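Local atomic coordinates of EF-P arginine 32 rhamnosyl-transferase (Pseudomonas putida KT2440, PDB entry 5NV8), a protein that is a bacterial glycosyltransferase of the EarP family, with Rossmann-like architecture of the kind found in GT-B enzymes. Residues A[239-244]-A[256-261]; A[314-319]-A[341-346]. All coordinates share one frame; numbering follows the deposited sequence.

Interaction 1 (A[239-244]-A[256-261]); sequences SQWLGE and GALTVQ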
loop_
_atom_site.group_PDB
_atom_site.type_symbol
_atom_site.label_atom_id
_atom_site.label_comp_id
_atom_site.label_asym_id
_atom_site.label_seq_id
_atom_site.Cartn_x
_atom_site.Cartn_y
_atom_site.Cartn_z
ATOM N N SER A 239 1.607 -6.446 20.916
ATOM C CA SER A 239 1.601 -7.302 22.094
ATOM C C SER A 239 1.958 -6.516 23.349
ATOM O O SER A 239 1.347 -6.714 24.406
ATOM C CB SER A 239 2.562 -8.474 21.896
ATOM O OG SER A 239 2.379 -9.075 20.626
ATOM N N GLN A 240 2.941 -5.615 23.254
ATOM C CA GLN A 240 3.319 -4.795 24.401
ATOM C C GLN A 240 2.184 -3.888 24.858
ATOM O O GLN A 240 2.189 -3.439 26.009
ATOM C CB GLN A 240 4.550 -3.951 24.066
ATOM C CG GLN A 240 5.727 -4.741 23.517
ATOM C CD GLN A 240 6.716 -3.865 22.764
ATOM O OE1 GLN A 240 6.862 -2.679 23.059
ATOM N NE2 GLN A 240 7.396 -4.449 21.783
ATOM N N TRP A 241 1.215 -3.605 23.985
ATOM C CA TRP A 241 0.080 -2.778 24.378
ATOM C C TRP A 241 -0.995 -3.600 25.078
ATOM O O TRP A 241 -1.539 -3.169 26.100
ATOM C CB TRP A 241 -0.503 -2.068 23.154
ATOM C CG TRP A 241 -1.654 -1.169 23.491
ATOM C CD1 TRP A 241 -1.586 0.102 23.983
ATOM C CD2 TRP A 241 -3.047 -1.480 23.375
ATOM N NE1 TRP A 241 -2.849 0.604 24.175
ATOM C CE2 TRP A 241 -3.765 -0.348 23.810
ATOM C CE3 TRP A 241 -3.758 -2.604 22.942
ATOM C CZ2 TRP A 241 -5.158 -0.306 23.823
ATOM C CZ3 TRP A 241 -5.142 -2.562 22.958
ATOM C CH2 TRP A 241 -5.827 -1.421 23.397
ATOM N N LEU A 242 -1.315 -4.782 24.545
ATOM C CA LEU A 242 -2.326 -5.623 25.174
ATOM C C LEU A 242 -1.827 -6.221 26.483
ATOM O O LEU A 242 -2.627 -6.473 27.391
ATOM C CB LEU A 242 -2.762 -6.728 24.213
ATOM C CG LEU A 242 -3.575 -6.255 23.006
ATOM C CD1 LEU A 242 -3.345 -7.170 21.818
ATOM C CD2 LEU A 242 -5.057 -6.173 23.346
ATOM N N GLY A 243 -0.522 -6.460 26.598
ATOM C CA GLY A 243 0.081 -6.875 27.846
ATOM C C GLY A 243 0.049 -8.360 28.139
ATOM O O GLY A 243 0.594 -8.780 29.168
ATOM N N GLU A 244 -0.562 -9.168 27.281
ATOM C CA GLU A 244 -0.626 -10.602 27.507
ATOM C C GLU A 244 0.521 -11.283 26.753
ATOM O O GLU A 244 1.517 -10.639 26.400
ATOM C CB GLU A 244 -2.013 -11.116 27.103
ATOM C CG GLU A 244 -3.105 -10.058 27.168
ATOM C CD GLU A 244 -4.500 -10.647 27.287
ATOM O OE1 GLU A 244 -4.855 -11.535 26.490
ATOM O OE2 GLU A 244 -5.254 -10.206 28.180
ATOM N N GLY A 256 -12.384 -2.913 25.157
ATOM C CA GLY A 256 -13.339 -1.834 25.001
ATOM C C GLY A 256 -14.017 -1.830 23.644
ATOM O O GLY A 256 -14.751 -2.760 23.303
ATOM N N ALA A 257 -13.783 -0.779 22.864
ATOM C CA ALA A 257 -14.361 -0.658 21.533
ATOM C C ALA A 257 -13.480 -1.249 20.443
ATOM O O ALA A 257 -13.933 -1.374 19.300
ATOM C CB ALA A 257 -14.643 0.814 21.210
ATOM N N LEU A 258 -12.244 -1.615 20.764
ATOM C CA LEU A 258 -11.282 -2.095 19.780
ATOM C C LEU A 258 -11.144 -3.607 19.890
ATOM O O LEU A 258 -10.931 -4.140 20.984
ATOM C CB LEU A 258 -9.923 -1.416 19.978
ATOM C CG LEU A 258 -8.753 -1.714 19.027
ATOM C CD1 LEU A 258 -7.916 -2.911 19.478
ATOM C CD2 LEU A 258 -9.244 -1.906 17.598
ATOM N N THR A 259 -11.262 -4.291 18.756
ATOM C CA THR A 259 -11.002 -5.723 18.663
ATOM C C THR A 259 -9.820 -5.922 17.723
ATOM O O THR A 259 -9.889 -5.561 16.543
ATOM C CB THR A 259 -12.234 -6.486 18.165
ATOM O OG1 THR A 259 -13.189 -6.598 19.228
ATOM C CG2 THR A 259 -11.847 -7.876 17.709
ATOM N N VAL A 260 -8.731 -6.473 18.249
ATOM C CA VAL A 260 -7.485 -6.635 17.509
ATOM C C VAL A 260 -7.439 -8.042 16.932
ATOM O O VAL A 260 -7.870 -9.002 17.580
ATOM C CB VAL A 260 -6.270 -6.345 18.415
ATOM C CG1 VAL A 260 -5.880 -7.561 19.257
ATOM C CG2 VAL A 260 -5.098 -5.866 17.586
ATOM N N GLN A 261 -6.941 -8.168 15.702
ATOM C CA GLN A 261 -6.863 -9.466 15.041
ATOM C C GLN A 261 -5.585 -9.556 14.221
ATOM O O GLN A 261 -5.252 -8.625 13.483
ATOM C CB GLN A 261 -8.078 -9.720 14.139
ATOM C CG GLN A 261 -8.155 -11.159 13.635
ATOM C CD GLN A 261 -9.478 -11.495 12.965
ATOM O OE1 GLN A 261 -10.224 -10.609 12.549
ATOM N NE2 GLN A 261 -9.772 -12.787 12.856
#

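Interaction 2 (A[314-319]-A[341-346]); sequences KLEAFL and WNMDFD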
loop_
_atom_site.group_PDB
_atom_site.type_symbol
_atom_site.label_atom_id
_atom_site.label_comp_id
_atom_site.label_asym_id
_atom_site.label_seq_id
_atom_site.Cartn_x
_atom_site.Cartn_y
_atom_site.Cartn_z
ATOM N N LYS A 314 10.513 13.247 2.684
ATOM C CA LYS A 314 9.669 13.069 1.509
ATOM C C LYS A 314 8.193 12.949 1.857
ATOM O O LYS A 314 7.367 12.772 0.956
ATOM C CB LYS A 314 10.118 11.833 0.717
ATOM C CG LYS A 314 11.619 11.608 0.734
ATOM C CD LYS A 314 12.067 10.775 -0.455
ATOM N N LEU A 315 7.846 13.061 3.139
ATOM C CA LEU A 315 6.452 12.950 3.548
ATOM C C LEU A 315 5.670 14.196 3.144
ATOM O O LEU A 315 4.640 14.101 2.468
ATOM C CB LEU A 315 6.390 12.688 5.059
ATOM C CG LEU A 315 5.075 12.459 5.814
ATOM C CD1 LEU A 315 4.384 13.754 6.199
ATOM C CD2 LEU A 315 4.155 11.596 4.968
ATOM N N GLU A 316 6.170 15.381 3.509
ATOM C CA GLU A 316 5.446 16.610 3.195
ATOM C C GLU A 316 5.415 16.889 1.696
ATOM O O GLU A 316 4.478 17.533 1.206
ATOM C CB GLU A 316 6.050 17.792 3.961
ATOM C CG GLU A 316 6.398 17.487 5.424
ATOM C CD GLU A 316 5.267 17.823 6.397
ATOM O OE1 GLU A 316 4.277 18.464 5.982
ATOM O OE2 GLU A 316 5.370 17.445 7.585
ATOM N N ALA A 317 6.414 16.409 0.945
ATOM C CA ALA A 317 6.348 16.543 -0.505
ATOM C C ALA A 317 5.204 15.721 -1.078
ATOM O O ALA A 317 4.637 16.088 -2.111
ATOM C CB ALA A 317 7.676 16.143 -1.154
ATOM N N PHE A 318 4.833 14.622 -0.416
ATOM C CA PHE A 318 3.662 13.878 -0.867
ATOM C C PHE A 318 2.374 14.629 -0.550
ATOM O O PHE A 318 1.442 14.647 -1.361
ATOM C CB PHE A 318 3.629 12.487 -0.239
ATOM C CG PHE A 318 2.374 11.735 -0.549
ATOM C CD1 PHE A 318 2.059 11.419 -1.860
ATOM C CD2 PHE A 318 1.491 11.380 0.453
ATOM C CE1 PHE A 318 0.897 10.744 -2.165
ATOM C CE2 PHE A 318 0.324 10.705 0.153
ATOM C CZ PHE A 318 0.025 10.385 -1.156
ATOM N N LEU A 319 2.301 15.262 0.622
ATOM C CA LEU A 319 1.064 15.927 1.013
ATOM C C LEU A 319 0.802 17.199 0.224
ATOM O O LEU A 319 -0.347 17.649 0.179
ATOM C CB LEU A 319 1.080 16.265 2.499
ATOM C CG LEU A 319 1.263 15.130 3.499
ATOM C CD1 LEU A 319 1.837 15.704 4.778
ATOM C CD2 LEU A 319 -0.057 14.415 3.750
ATOM N N TRP A 341 1.757 10.215 12.749
ATOM C CA TRP A 341 2.171 8.833 12.546
ATOM C C TRP A 341 3.634 8.710 12.143
ATOM O O TRP A 341 4.184 7.604 12.194
ATOM C CB TRP A 341 1.273 8.187 11.484
ATOM C CG TRP A 341 1.319 6.683 11.419
ATOM C CD1 TRP A 341 1.592 5.921 10.318
ATOM C CD2 TRP A 341 1.067 5.760 12.489
ATOM N NE1 TRP A 341 1.531 4.587 10.636
ATOM C CE2 TRP A 341 1.212 4.460 11.962
ATOM C CE3 TRP A 341 0.739 5.906 13.841
ATOM C CZ2 TRP A 341 1.041 3.314 12.740
ATOM C CZ3 TRP A 341 0.568 4.768 14.612
ATOM C CH2 TRP A 341 0.720 3.489 14.059
ATOM N N ASN A 342 4.279 9.812 11.754
ATOM C CA ASN A 342 5.663 9.785 11.305
ATOM C C ASN A 342 6.598 10.668 12.122
ATOM O O ASN A 342 7.818 10.524 11.988
ATOM C CB ASN A 342 5.755 10.204 9.828
ATOM C CG ASN A 342 5.117 9.193 8.889
ATOM O OD1 ASN A 342 5.666 8.119 8.641
ATOM N ND2 ASN A 342 3.950 9.538 8.358
ATOM N N MET A 343 6.072 11.573 12.957
ATOM C CA MET A 343 6.908 12.488 13.729
ATOM C C MET A 343 6.569 12.473 15.216
ATOM O O MET A 343 6.956 13.397 15.942
ATOM C CB MET A 343 6.805 13.914 13.173
ATOM C CG MET A 343 6.805 13.986 11.649
ATOM S SD MET A 343 6.375 15.604 10.979
ATOM C CE MET A 343 7.295 16.686 12.069
ATOM N N ASP A 344 5.844 11.449 15.680
ATOM C CA ASP A 344 5.619 11.199 17.107
ATOM C C ASP A 344 4.750 12.278 17.757
ATOM O O ASP A 344 5.036 12.736 18.864
ATOM C CB ASP A 344 6.948 11.049 17.858
ATOM C CG ASP A 344 6.810 10.255 19.141
ATOM O OD1 ASP A 344 5.701 9.759 19.418
ATOM O OD2 ASP A 344 7.811 10.123 19.875
ATOM N N PHE A 345 3.680 12.681 17.076
ATOM C CA PHE A 345 2.661 13.543 17.659
ATOM C C PHE A 345 1.425 12.711 17.988
ATOM O O PHE A 345 1.195 11.659 17.386
ATOM C CB PHE A 345 2.304 14.692 16.714
ATOM C CG PHE A 345 3.497 15.464 16.223
ATOM C CD1 PHE A 345 4.567 15.719 17.066
ATOM C CD2 PHE A 345 3.552 15.932 14.920
ATOM C CE1 PHE A 345 5.669 16.425 16.619
ATOM C CE2 PHE A 345 4.650 16.638 14.469
ATOM C CZ PHE A 345 5.709 16.885 15.319
ATOM N N ASP A 346 0.640 13.186 18.958
ATOM C CA ASP A 346 -0.394 12.365 19.590
ATOM C C ASP A 346 -1.345 11.764 18.567
ATOM O O ASP A 346 -2.039 12.485 17.844
ATOM C CB ASP A 346 -1.177 13.192 20.616
ATOM C CG ASP A 346 -2.237 12.369 21.351
ATOM O OD1 ASP A 346 -2.153 11.121 21.354
ATOM O OD2 ASP A 346 -3.153 12.973 21.944
#

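Interaction 1 (A[239-244]-A[256-261])
Leu-242 and Val-260 point their side chains at each other and meet tip to tip, with CD1 of Leu-242 3.6 Å from CG1 of Val-260. In Leu-242 the branch point CG lies anti to the carbonyl carbon (chi1 -70°), and chi2 then turns CD1 to the strand; in Val-260 chi1 (83°) itself puts CG1 between the backbone N and the carbonyl carbon, facing the leucine. The backbones stay well apart, the CA atoms of Leu-242 and Val-260 being 9.3 Å from each other. Beside this pair, Trp-241 brings the six-membered part of its indole obliquely to Leu-258, with CZ3 4.5 Å from CD1 of the leucine, a looser approach. The indole's NE1 bonds to Asp-216 in helix 211-220, which also packs on Leu-258. Leu-258 and Val-260 share one face of strand 258-263, and the end of helix 235-242 packs on it, as in a Rossmann-like alpha/beta domain; the helix follows strand 225-230, the parallel neighbour of 258-263. No hydrogen bond joins the segments, so these two meet through methyl and ring packing alone, defined by shape rather than bond direction, while Arg-255 on the adjacent strand 252-255 bonds Leu-242 O.

Interaction 2 (A[314-319]-A[341-346])
Leu-315 lays its branched end above the amide plane of Asn-342, at the ND2 end, with both CG and CD2 of the leucine 4.0 Å from ND2 of the asparagine. Placing CG anti to the backbone N (chi1 -177°) swings this branch from the first turn of helix 315-322 towards helix 328-343, and the two side chains cross at a slant. The amide group is gripped elsewhere: ND2 bonds to the carbonyls of Trp-338 and Trp-301, and OD1 accepts from Ile-303 N, ties that would fix its rotation and join the helix to strand 299-302 and the chain just after it. The Asn-342 side chain lies about 11 Å from the bound 2'-deoxy-thymidine-beta-L-rhamnose, too far to touch it. At the outer side, Glu-316 and Met-343 cross at about a right angle, OE2 of the glutamate lying 4.0 Å from SD of the thioether. The glutamate chain bends at chi2 (-92°), and its OE1 forms a salt bridge with Arg-339, one turn back on the helix that carries Met-343. No hydrogen bond crosses between the segments; that salt bridge is a polar tie between the helices. Leucine thus packs on an amide whose hydrogen-bonding needs are met by other residues, so that a polar group can serve as a packing surface in a partly buried helix-helix contact.

Overall arrangement
Both contacts rest on van der Waals packing without a hydrogen bond between their segments, yet they differ in place and in the groups used. Interaction 1 is the more buried, joining helix 235-242 to strand 258-263 of the six-stranded mixed sheet through hydrocarbon alone. Interaction 2 joins two helices, is partly open to solvent and sets a leucine beside an amide and a thioether beside a carboxylate. They share no element and do not touch: their centres are 25 Å apart and their nearest atoms about 11 Å. Through Asn-342, however, interaction 2 connects with strand 299-302, the edge strand at the other end of that sheet from strand 252-255, the neighbour of strand 258-263.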